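Local structure of cytochrome c, mono-and diheme variant (Methylophaga aminisulfidivorans MP, 7C90) at residues A[117-125]-A[141-152]; A[152-160]-A[173-182]. The protein binds heme c covalently and, as a cytochrome cL, probably carries electrons in the bacterium's methanol oxidation system. All coordinates share one frame; numbering follows the deposited sequence.

Contact 1: A[117-125]-A[141-152]. With HEC (heme c), chain E.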
loop_
_atom_site.group_PDB
_atom_site.type_symbol
_atom_site.label_atom_id
_atom_site.label_comp_id
_atom_site.label_asym_id
_atom_site.label_seq_id
_atom_site.Cartn_x
_atom_site.Cartn_y
_atom_site.Cartn_z
ATOM N N ASP A 117 15.585 -0.828 -20.427
ATOM C CA ASP A 117 15.738 0.524 -19.845
ATOM C C ASP A 117 14.686 1.486 -20.429
ATOM O O ASP A 117 14.244 2.392 -19.675
ATOM C CB ASP A 117 17.184 1.012 -19.948
ATOM C CG ASP A 117 18.094 0.357 -18.908
ATOM O OD1 ASP A 117 17.568 -0.137 -17.869
ATOM O OD2 ASP A 117 19.314 0.334 -19.154
ATOM N N LYS A 118 14.239 1.308 -21.669
ATOM C CA LYS A 118 13.187 2.197 -22.235
ATOM C C LYS A 118 11.905 1.996 -21.426
ATOM O O LYS A 118 11.283 2.977 -21.044
ATOM C CB LYS A 118 12.936 1.910 -23.712
ATOM C CG LYS A 118 11.772 2.685 -24.332
ATOM C CD LYS A 118 11.828 2.663 -25.840
ATOM C CE LYS A 118 10.700 3.406 -26.520
ATOM N NZ LYS A 118 9.387 2.791 -26.233
ATOM N N GLY A 119 11.528 0.746 -21.153
ATOM C CA GLY A 119 10.302 0.474 -20.380
ATOM C C GLY A 119 10.414 0.975 -18.945
ATOM O O GLY A 119 9.468 1.598 -18.460
ATOM N N LEU A 120 11.539 0.725 -18.282
ATOM C CA LEU A 120 11.777 1.127 -16.875
ATOM C C LEU A 120 11.638 2.639 -16.761
ATOM O O LEU A 120 10.980 3.088 -15.805
ATOM C CB LEU A 120 13.170 0.680 -16.430
ATOM C CG LEU A 120 13.522 0.948 -14.967
ATOM C CD1 LEU A 120 12.482 0.390 -14.021
ATOM C CD2 LEU A 120 14.899 0.374 -14.662
ATOM N N PHE A 121 12.276 3.393 -17.656
ATOM C CA PHE A 121 12.174 4.871 -17.650
ATOM C C PHE A 121 10.673 5.231 -17.790
ATOM O O PHE A 121 10.159 6.012 -16.984
ATOM C CB PHE A 121 13.029 5.494 -18.748
ATOM C CG PHE A 121 12.923 6.989 -18.788
ATOM C CD1 PHE A 121 11.916 7.612 -19.521
ATOM C CD2 PHE A 121 13.804 7.777 -18.076
ATOM C CE1 PHE A 121 11.786 8.993 -19.516
ATOM C CE2 PHE A 121 13.684 9.162 -18.094
ATOM C CZ PHE A 121 12.679 9.760 -18.811
ATOM N N GLU A 122 9.947 4.592 -18.712
ATOM C CA GLU A 122 8.504 4.926 -18.935
ATOM C C GLU A 122 7.739 4.721 -17.641
ATOM O O GLU A 122 6.911 5.574 -17.337
ATOM C CB GLU A 122 7.869 4.113 -20.065
ATOM C CG GLU A 122 8.471 4.472 -21.401
ATOM C CD GLU A 122 8.298 3.432 -22.501
ATOM O OE1 GLU A 122 8.105 2.232 -22.175
ATOM O OE2 GLU A 122 8.380 3.822 -23.688
ATOM N N THR A 123 7.996 3.631 -16.920
ATOM C CA THR A 123 7.215 3.274 -15.718
ATOM C C THR A 123 7.503 4.360 -14.669
ATOM O O THR A 123 6.572 4.847 -14.015
ATOM C CB THR A 123 7.515 1.841 -15.272
ATOM O OG1 THR A 123 7.079 0.917 -16.263
ATOM C CG2 THR A 123 6.881 1.511 -13.938
ATOM N N ILE A 124 8.752 4.751 -14.510
ATOM C CA ILE A 124 9.134 5.760 -13.487
ATOM C C ILE A 124 8.596 7.121 -13.925
ATOM O O ILE A 124 7.930 7.814 -13.089
ATOM C CB ILE A 124 10.652 5.783 -13.247
ATOM C CG1 ILE A 124 11.127 4.420 -12.732
ATOM C CG2 ILE A 124 11.009 6.901 -12.284
ATOM C CD1 ILE A 124 12.646 4.226 -12.774
ATOM N N TYR A 125 8.886 7.531 -15.154
ATOM C CA TYR A 125 8.517 8.889 -15.629
ATOM C C TYR A 125 6.990 9.077 -15.554
ATOM O O TYR A 125 6.547 10.105 -14.942
ATOM C CB TYR A 125 9.137 9.115 -17.010
ATOM C CG TYR A 125 8.964 10.501 -17.534
ATOM C CD1 TYR A 125 9.817 11.533 -17.182
ATOM C CD2 TYR A 125 7.895 10.791 -18.351
ATOM C CE1 TYR A 125 9.605 12.823 -17.651
ATOM C CE2 TYR A 125 7.680 12.068 -18.834
ATOM C CZ TYR A 125 8.531 13.089 -18.489
ATOM O OH TYR A 125 8.264 14.341 -18.986
ATOM N N LYS A 141 14.990 14.024 -15.558
ATOM C CA LYS A 141 15.280 12.844 -16.407
ATOM C C LYS A 141 16.660 12.289 -16.040
ATOM O O LYS A 141 16.773 11.073 -15.905
ATOM C CB LYS A 141 15.157 13.224 -17.874
ATOM C CG LYS A 141 13.717 13.414 -18.328
ATOM C CD LYS A 141 13.586 13.448 -19.832
ATOM C CE LYS A 141 13.806 14.835 -20.390
ATOM N NZ LYS A 141 12.698 15.742 -19.993
ATOM N N ASP A 142 17.637 13.152 -15.765
ATOM C CA ASP A 142 18.998 12.705 -15.382
ATOM C C ASP A 142 18.930 11.959 -14.053
ATOM O O ASP A 142 19.636 10.954 -13.909
ATOM C CB ASP A 142 19.976 13.878 -15.281
ATOM C CG ASP A 142 21.418 13.402 -15.249
ATOM O OD1 ASP A 142 21.850 12.832 -16.273
ATOM O OD2 ASP A 142 22.077 13.554 -14.182
ATOM N N GLU A 143 18.106 12.436 -13.111
ATOM C CA GLU A 143 17.954 11.790 -11.789
ATOM C C GLU A 143 17.293 10.422 -11.955
ATOM O O GLU A 143 17.720 9.466 -11.318
ATOM C CB GLU A 143 17.174 12.689 -10.841
ATOM C CG GLU A 143 17.959 13.894 -10.379
ATOM C CD GLU A 143 17.124 14.871 -9.557
ATOM O OE1 GLU A 143 15.899 15.085 -9.874
ATOM O OE2 GLU A 143 17.688 15.408 -8.588
ATOM N N ILE A 144 16.309 10.313 -12.831
ATOM C CA ILE A 144 15.648 9.006 -13.111
ATOM C C ILE A 144 16.690 8.022 -13.654
ATOM O O ILE A 144 16.724 6.875 -13.180
ATOM C CB ILE A 144 14.439 9.209 -14.038
ATOM C CG1 ILE A 144 13.317 9.944 -13.296
ATOM C CG2 ILE A 144 13.943 7.885 -14.618
ATOM C CD1 ILE A 144 12.212 10.455 -14.210
ATOM N N LEU A 145 17.551 8.444 -14.573
ATOM C CA LEU A 145 18.574 7.527 -15.150
ATOM C C LEU A 145 19.579 7.105 -14.063
ATOM O O LEU A 145 20.026 5.972 -14.080
ATOM C CB LEU A 145 19.281 8.211 -16.321
ATOM C CG LEU A 145 18.388 8.555 -17.502
ATOM C CD1 LEU A 145 19.157 9.355 -18.543
ATOM C CD2 LEU A 145 17.839 7.286 -18.110
ATOM N N HIS A 146 19.934 7.989 -13.141
ATOM C CA HIS A 146 20.784 7.643 -11.968
ATOM C C HIS A 146 20.115 6.538 -11.153
ATOM O O HIS A 146 20.760 5.503 -10.830
ATOM C CB HIS A 146 21.045 8.893 -11.130
ATOM C CG HIS A 146 22.147 9.731 -11.673
ATOM N ND1 HIS A 146 21.944 10.765 -12.523
ATOM C CD2 HIS A 146 23.475 9.668 -11.471
ATOM C CE1 HIS A 146 23.094 11.353 -12.792
ATOM N NE2 HIS A 146 24.057 10.683 -12.171
ATOM N N ILE A 147 18.840 6.737 -10.832
ATOM C CA ILE A 147 18.072 5.754 -10.014
ATOM C C ILE A 147 18.034 4.446 -10.777
ATOM O O ILE A 147 18.144 3.386 -10.158
ATOM C CB ILE A 147 16.662 6.290 -9.682
ATOM C CG1 ILE A 147 16.741 7.494 -8.734
ATOM C CG2 ILE A 147 15.789 5.173 -9.126
ATOM C CD1 ILE A 147 15.398 8.146 -8.439
ATOM N N MET A 148 17.779 4.516 -12.081
ATOM C CA MET A 148 17.711 3.296 -12.925
ATOM C C MET A 148 19.055 2.554 -12.897
ATOM O O MET A 148 19.033 1.317 -12.684
ATOM C CB MET A 148 17.322 3.629 -14.353
ATOM C CG MET A 148 15.834 3.932 -14.459
ATOM S SD MET A 148 15.445 4.758 -16.023
ATOM C CE MET A 148 16.049 3.608 -17.244
ATOM N N ALA A 149 20.179 3.239 -13.078
ATOM C CA ALA A 149 21.503 2.553 -13.017
ATOM C C ALA A 149 21.631 1.827 -11.670
ATOM O O ALA A 149 22.028 0.649 -11.663
ATOM C CB ALA A 149 22.644 3.513 -13.229
ATOM N N TRP A 150 21.242 2.461 -10.561
ATOM C CA TRP A 150 21.366 1.835 -9.212
ATOM C C TRP A 150 20.460 0.609 -9.131
ATOM O O TRP A 150 20.888 -0.414 -8.604
ATOM C CB TRP A 150 21.102 2.849 -8.075
ATOM C CG TRP A 150 21.248 2.174 -6.755
ATOM C CD1 TRP A 150 22.408 1.898 -6.091
ATOM C CD2 TRP A 150 20.198 1.532 -6.022
ATOM N NE1 TRP A 150 22.139 1.168 -4.973
ATOM C CE2 TRP A 150 20.803 0.907 -4.910
ATOM C CE3 TRP A 150 18.815 1.413 -6.209
ATOM C CZ2 TRP A 150 20.064 0.203 -3.962
ATOM C CZ3 TRP A 150 18.093 0.687 -5.289
ATOM C CH2 TRP A 150 18.705 0.100 -4.174
ATOM N N VAL A 151 19.220 0.695 -9.615
ATOM C CA VAL A 151 18.261 -0.440 -9.580
ATOM C C VAL A 151 18.871 -1.615 -10.355
ATOM O O VAL A 151 18.719 -2.794 -9.883
ATOM C CB VAL A 151 16.866 -0.030 -10.110
ATOM C CG1 VAL A 151 15.967 -1.231 -10.319
ATOM C CG2 VAL A 151 16.160 0.972 -9.189
ATOM N N ARG A 152 19.518 -1.354 -11.504
ATOM C CA ARG A 152 20.124 -2.462 -12.290
ATOM C C ARG A 152 21.326 -3.040 -11.519
ATOM O O ARG A 152 21.468 -4.225 -11.553
ATOM C CB ARG A 152 20.527 -2.007 -13.688
ATOM C CG ARG A 152 19.361 -1.536 -14.531
ATOM C CD ARG A 152 18.211 -2.523 -14.619
ATOM N NE ARG A 152 17.402 -2.125 -15.758
ATOM C CZ ARG A 152 16.173 -2.542 -16.029
ATOM N NH1 ARG A 152 15.554 -3.392 -15.232
ATOM N NH2 ARG A 152 15.555 -2.059 -17.088
HETATM FE FE HEC E . 7.024 2.151 -7.692
HETATM C CHA HEC E . 5.456 -0.361 -9.450
HETATM C CHB HEC E . 9.766 1.805 -9.603
HETATM C CHC HEC E . 8.315 4.987 -6.252
HETATM C CHD HEC E . 4.568 2.028 -5.332
HETATM N NA HEC E . 7.475 0.949 -9.286
HETATM C C1A HEC E . 6.786 -0.021 -9.851
HETATM C C2A HEC E . 7.442 -0.691 -10.993
HETATM C C3A HEC E . 8.722 -0.008 -11.066
HETATM C C4A HEC E . 8.653 0.926 -9.919
HETATM C CMA HEC E . 9.901 -0.221 -11.950
HETATM C CAA HEC E . 6.923 -1.763 -11.876
HETATM C CBA HEC E . 7.704 -2.990 -11.439
HETATM C CGA HEC E . 7.410 -4.173 -12.301
HETATM O O1A HEC E . 6.976 -3.991 -13.453
HETATM O O2A HEC E . 7.547 -5.304 -11.767
HETATM N NB HEC E . 8.761 3.204 -7.911
HETATM C C1B HEC E . 9.779 2.895 -8.666
HETATM C C2B HEC E . 10.944 3.798 -8.553
HETATM C C3B HEC E . 10.486 4.774 -7.569
HETATM C C4B HEC E . 9.142 4.314 -7.253
HETATM C CMB HEC E . 12.254 3.700 -9.281
HETATM C CAB HEC E . 11.257 5.984 -7.035
HETATM C CBB HEC E . 11.428 7.029 -8.081
HETATM N NC HEC E . 6.529 3.289 -6.077
HETATM C C1C HEC E . 7.135 4.419 -5.685
HETATM C C2C HEC E . 6.563 5.063 -4.490
HETATM C C3C HEC E . 5.434 4.165 -4.223
HETATM C C4C HEC E . 5.505 3.121 -5.234
HETATM C CMC HEC E . 7.076 6.301 -3.838
HETATM C CAC HEC E . 4.540 4.325 -3.020
HETATM C CBC HEC E . 3.907 5.683 -2.904
HETATM N ND HEC E . 5.327 0.999 -7.429
HETATM C C1D HEC E . 4.465 1.071 -6.432
HETATM C C2D HEC E . 3.327 0.179 -6.537
HETATM C C3D HEC E . 3.568 -0.539 -7.765
HETATM C C4D HEC E . 4.812 0.082 -8.224
HETATM C CMD HEC E . 2.189 0.085 -5.594
HETATM C CAD HEC E . 2.717 -1.527 -8.452
HETATM C CBD HEC E . 1.961 -0.681 -9.489
HETATM C CGD HEC E . 1.378 -1.427 -10.676
HETATM O O1D HEC E . 1.270 -2.664 -10.626
HETATM O O2D HEC E . 0.967 -0.794 -11.687
#

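Contact 2: A[152-160]-A[173-182]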
loop_
_atom_site.group_PDB
_atom_site.type_symbol
_atom_site.label_atom_id
_atom_site.label_comp_id
_atom_site.label_asym_id
_atom_site.label_seq_id
_atom_site.Cartn_x
_atom_site.Cartn_y
_atom_site.Cartn_z
ATOM N N ARG A 152 19.518 -1.354 -11.504
ATOM C CA ARG A 152 20.124 -2.462 -12.290
ATOM C C ARG A 152 21.326 -3.040 -11.519
ATOM O O ARG A 152 21.468 -4.225 -11.553
ATOM C CB ARG A 152 20.527 -2.007 -13.688
ATOM C CG ARG A 152 19.361 -1.536 -14.531
ATOM C CD ARG A 152 18.211 -2.523 -14.619
ATOM N NE ARG A 152 17.402 -2.125 -15.758
ATOM C CZ ARG A 152 16.173 -2.542 -16.029
ATOM N NH1 ARG A 152 15.554 -3.392 -15.232
ATOM N NH2 ARG A 152 15.555 -2.059 -17.088
ATOM N N SER A 153 22.080 -2.224 -10.788
ATOM C CA SER A 153 23.355 -2.605 -10.122
ATOM C C SER A 153 23.076 -3.594 -8.984
ATOM O O SER A 153 23.977 -4.378 -8.675
ATOM C CB SER A 153 24.088 -1.383 -9.620
ATOM O OG SER A 153 23.465 -0.847 -8.440
ATOM N N VAL A 154 21.873 -3.581 -8.390
ATOM C CA VAL A 154 21.549 -4.428 -7.200
ATOM C C VAL A 154 20.802 -5.676 -7.643
ATOM O O VAL A 154 20.484 -6.467 -6.786
ATOM C CB VAL A 154 20.794 -3.654 -6.113
ATOM C CG1 VAL A 154 21.711 -2.628 -5.489
ATOM C CG2 VAL A 154 19.503 -3.000 -6.609
ATOM N N TYR A 155 20.613 -5.865 -8.953
ATOM C CA TYR A 155 19.902 -7.028 -9.545
ATOM C C TYR A 155 20.526 -8.340 -9.081
ATOM O O TYR A 155 21.765 -8.461 -9.182
ATOM C CB TYR A 155 20.045 -6.998 -11.062
ATOM C CG TYR A 155 19.282 -8.028 -11.843
ATOM C CD1 TYR A 155 17.894 -8.026 -11.902
ATOM C CD2 TYR A 155 19.961 -8.937 -12.635
ATOM C CE1 TYR A 155 17.207 -8.955 -12.666
ATOM C CE2 TYR A 155 19.288 -9.852 -13.424
ATOM C CZ TYR A 155 17.912 -9.840 -13.472
ATOM O OH TYR A 155 17.272 -10.728 -14.288
ATOM N N TRP A 156 19.675 -9.296 -8.705
ATOM C CA TRP A 156 20.036 -10.631 -8.161
ATOM C C TRP A 156 19.325 -11.708 -8.969
ATOM O O TRP A 156 19.316 -12.843 -8.526
ATOM C CB TRP A 156 19.703 -10.733 -6.656
ATOM C CG TRP A 156 18.256 -10.574 -6.303
ATOM C CD1 TRP A 156 17.251 -11.472 -6.510
ATOM C CD2 TRP A 156 17.642 -9.417 -5.716
ATOM N NE1 TRP A 156 16.058 -10.957 -6.080
ATOM C CE2 TRP A 156 16.270 -9.696 -5.590
ATOM C CE3 TRP A 156 18.115 -8.171 -5.307
ATOM C CZ2 TRP A 156 15.372 -8.779 -5.046
ATOM C CZ3 TRP A 156 17.229 -7.256 -4.789
ATOM C CH2 TRP A 156 15.876 -7.564 -4.660
ATOM N N GLY A 157 18.681 -11.343 -10.078
ATOM C CA GLY A 157 18.019 -12.302 -10.970
ATOM C C GLY A 157 19.000 -12.921 -11.964
ATOM O O GLY A 157 20.211 -12.727 -11.818
ATOM N N SER A 158 18.480 -13.637 -12.943
ATOM C CA SER A 158 19.267 -14.387 -13.949
ATOM C C SER A 158 19.722 -13.434 -15.061
ATOM O O SER A 158 18.973 -12.495 -15.390
ATOM C CB SER A 158 18.462 -15.527 -14.496
ATOM O OG SER A 158 17.523 -15.048 -15.446
ATOM N N ALA A 159 20.906 -13.674 -15.621
ATOM C CA ALA A 159 21.484 -12.883 -16.732
ATOM C C ALA A 159 20.599 -13.030 -17.970
ATOM O O ALA A 159 20.543 -12.096 -18.779
ATOM C CB ALA A 159 22.888 -13.354 -17.021
ATOM N N ASP A 160 19.960 -14.183 -18.118
ATOM C CA ASP A 160 19.180 -14.538 -19.330
ATOM C C ASP A 160 17.981 -13.591 -19.452
ATOM O O ASP A 160 17.506 -13.392 -20.567
ATOM C CB ASP A 160 18.762 -16.012 -19.293
ATOM C CG ASP A 160 19.842 -16.931 -18.737
ATOM O OD1 ASP A 160 20.044 -16.926 -17.496
ATOM O OD2 ASP A 160 20.493 -17.629 -19.549
ATOM N N PHE A 173 28.392 -11.656 -16.099
ATOM C CA PHE A 173 27.485 -11.122 -15.049
ATOM C C PHE A 173 27.435 -12.082 -13.849
ATOM O O PHE A 173 27.231 -13.289 -14.058
ATOM C CB PHE A 173 26.093 -10.879 -15.648
ATOM C CG PHE A 173 25.034 -10.551 -14.631
ATOM C CD1 PHE A 173 24.935 -9.273 -14.100
ATOM C CD2 PHE A 173 24.162 -11.531 -14.180
ATOM C CE1 PHE A 173 23.976 -8.979 -13.143
ATOM C CE2 PHE A 173 23.198 -11.234 -13.231
ATOM C CZ PHE A 173 23.115 -9.962 -12.711
ATOM N N LYS A 174 27.596 -11.561 -12.629
ATOM C CA LYS A 174 27.275 -12.299 -11.373
ATOM C C LYS A 174 26.090 -11.626 -10.677
ATOM O O LYS A 174 26.133 -10.430 -10.388
ATOM C CB LYS A 174 28.499 -12.363 -10.456
ATOM C CG LYS A 174 28.731 -13.710 -9.775
ATOM C CD LYS A 174 27.905 -13.950 -8.520
ATOM C CE LYS A 174 28.505 -15.006 -7.609
ATOM N NZ LYS A 174 28.881 -16.237 -8.349
ATOM N N PRO A 175 24.986 -12.361 -10.419
ATOM C CA PRO A 175 23.864 -11.823 -9.646
ATOM C C PRO A 175 24.371 -11.210 -8.336
ATOM O O PRO A 175 25.249 -11.790 -7.705
ATOM C CB PRO A 175 22.950 -13.031 -9.392
ATOM C CG PRO A 175 23.265 -13.979 -10.535
ATOM C CD PRO A 175 24.724 -13.731 -10.887
ATOM N N ALA A 176 23.856 -10.032 -7.979
ATOM C CA ALA A 176 24.185 -9.356 -6.704
ATOM C C ALA A 176 23.551 -10.149 -5.552
ATOM O O ALA A 176 22.852 -11.164 -5.817
ATOM C CB ALA A 176 23.746 -7.916 -6.710
ATOM N N GLU A 177 23.811 -9.691 -4.329
ATOM C CA GLU A 177 23.338 -10.299 -3.055
ATOM C C GLU A 177 21.814 -10.186 -3.020
ATOM O O GLU A 177 21.302 -9.049 -3.159
ATOM C CB GLU A 177 23.933 -9.576 -1.837
ATOM C CG GLU A 177 25.457 -9.415 -1.862
ATOM C CD GLU A 177 26.016 -8.387 -2.842
ATOM O OE1 GLU A 177 25.210 -7.757 -3.574
ATOM O OE2 GLU A 177 27.258 -8.228 -2.885
ATOM N N VAL A 178 21.125 -11.318 -2.901
ATOM C CA VAL A 178 19.671 -11.367 -2.593
ATOM C C VAL A 178 19.449 -10.709 -1.231
ATOM O O VAL A 178 20.218 -10.923 -0.292
ATOM C CB VAL A 178 19.135 -12.806 -2.612
ATOM C CG1 VAL A 178 17.689 -12.851 -2.164
ATOM C CG2 VAL A 178 19.295 -13.443 -3.984
ATOM N N PRO A 179 18.431 -9.833 -1.084
ATOM C CA PRO A 179 17.994 -9.400 0.239
ATOM C C PRO A 179 17.268 -10.560 0.938
ATOM O O PRO A 179 16.559 -11.307 0.274
ATOM C CB PRO A 179 17.077 -8.199 -0.043
ATOM C CG PRO A 179 17.388 -7.822 -1.475
ATOM C CD PRO A 179 17.710 -9.136 -2.154
ATOM N N GLU A 180 17.507 -10.684 2.247
ATOM C CA GLU A 180 16.830 -11.615 3.194
ATOM C C GLU A 180 15.315 -11.605 2.941
ATOM O O GLU A 180 14.736 -12.698 2.731
ATOM C CB GLU A 180 17.114 -11.198 4.644
ATOM C CG GLU A 180 18.550 -10.759 4.908
ATOM C CD GLU A 180 18.846 -9.295 4.605
ATOM O OE1 GLU A 180 19.494 -9.015 3.564
ATOM O OE2 GLU A 180 18.422 -8.435 5.406
ATOM N N ASP A 181 14.715 -10.407 2.905
ATOM C CA ASP A 181 13.244 -10.185 2.984
ATOM C C ASP A 181 12.557 -10.591 1.674
ATOM O O ASP A 181 11.311 -10.640 1.675
ATOM C CB ASP A 181 12.901 -8.735 3.332
ATOM C CG ASP A 181 13.949 -8.033 4.177
ATOM O OD1 ASP A 181 15.147 -8.107 3.804
ATOM O OD2 ASP A 181 13.565 -7.424 5.197
ATOM N N PHE A 182 13.312 -10.883 0.606
ATOM C CA PHE A 182 12.753 -11.341 -0.696
ATOM C C PHE A 182 12.237 -12.793 -0.602
ATOM O O PHE A 182 11.412 -13.191 -1.466
ATOM C CB PHE A 182 13.776 -11.184 -1.828
ATOM C CG PHE A 182 13.216 -11.560 -3.178
ATOM C CD1 PHE A 182 12.299 -10.737 -3.815
ATOM C CD2 PHE A 182 13.554 -12.762 -3.778
ATOM C CE1 PHE A 182 11.771 -11.085 -5.049
ATOM C CE2 PHE A 182 13.017 -13.119 -5.007
ATOM C CZ PHE A 182 12.131 -12.274 -5.648
HETATM O O HOH W 1 21.312 -6.581 -4.230
#

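Contact 1: A[117-125]-A[141-152]
The guanidinium of Arg-152 has Leu-120 on one face, with methyl CD2 3.4 Å above the plane and over its centre, and Asp-117 at its edge. There NE and NH2 both donate to Asp-117 OD1, NH2 at 2.9 Å, in a side-on salt bridge. The NE bond is bent (149° at the hydrogen) and the NH2 bond similarly so, as expected when two nitrogens of one guanidinium converge on a single oxygen; Asn-71 takes OD2. At the edge of the Phe-121 ring, Met-148 SD lies 5.3 Å from the centroid, a Met-aromatic contact, and Lys-141 CG comes to 3.8 Å from Phe-121 CZ. Ile-144 CG2 meets Phe-121 CD2 obliquely at 3.5 Å. Phe-121 and Met-148 are each a knob in a four-residue hole of the other helix. The axes, 10.4 Å apart at closest approach, cross at 122°, consistent with the packing of the later helices of a class I cytochrome c fold beside the heme. Bent at chi3 (57°), the Met-148 chain brings CE to the backbone carbonyl O of Asp-117, while its CG touches Ile-124 CD1 at 3.6 Å. Leu-120 sends its other methyl, CD1, to within 3.4 Å of heme CMA; Ile-124 and Ile-147 both pack on methyl CMB.

Contact 2: A[152-160]-A[173-182]
Phe-173 opens the second segment by meeting Tyr-155: its CZ lies 3.3 Å from Tyr-155 CD2, near the plane of the tyrosine ring, and the two rings are set obliquely to each other. Ala-159 CB approaches the same phenylalanine obliquely, and Gly-157 O lies at its edge. Pro-175 sets CG 3.5 Å from Gly-157 O. Next, Ala-176 N donates to Tyr-155 O (2.9 Å, 159° at the hydrogen), the one direct hydrogen bond between the segments. A water adds a second link by donating to both Val-154 O and Glu-177 O. This is thus an extended, proline-containing segment near the chain's C-terminus, laid across the turn that leaves helix 141-153. Val-178 places CG2 3.8 Å from Trp-156 CD1. Pro-179 follows with a CH-pi contact, its CD 3.2 Å from the centroid of the six-membered ring of Trp-156 and 12° off the normal. Trp-156 CG sits between the backbone N and carbonyl carbon (chi1 62°), which turns the indole toward this proline and Phe-182. Phe-182 offers its face to the indole edge, a T-shaped pair, and its carbonyl bonds to Arg-129 of the second subunit. A leucine at Trp-156 would probably leave Pro-179 without its aromatic platform and Phe-182 without the edge it faces, freeing that ring to turn.

Helix 141-153 ties the two contacts together: its body packs on helix 117-126 in contact 1, and its C-terminal end runs into the turn used by contact 2. They follow in series along the chain and have centres about 17 Å apart. Contact 1 lies about 3 Å from the chain centre, is buried, and lines the heme pocket; contact 2, about 14 Å out, is only partly buried. Arg-152 belongs to both in sequence, but its side chain takes part only in contact 1; its guanidinium and the Tyr-155 ring both meet Trp-164, which connects the neighbourhoods indirectly. After a 12-residue stretch containing helix 167-171 the chain returns to the turn in contact 2, whose far end reaches a second subunit.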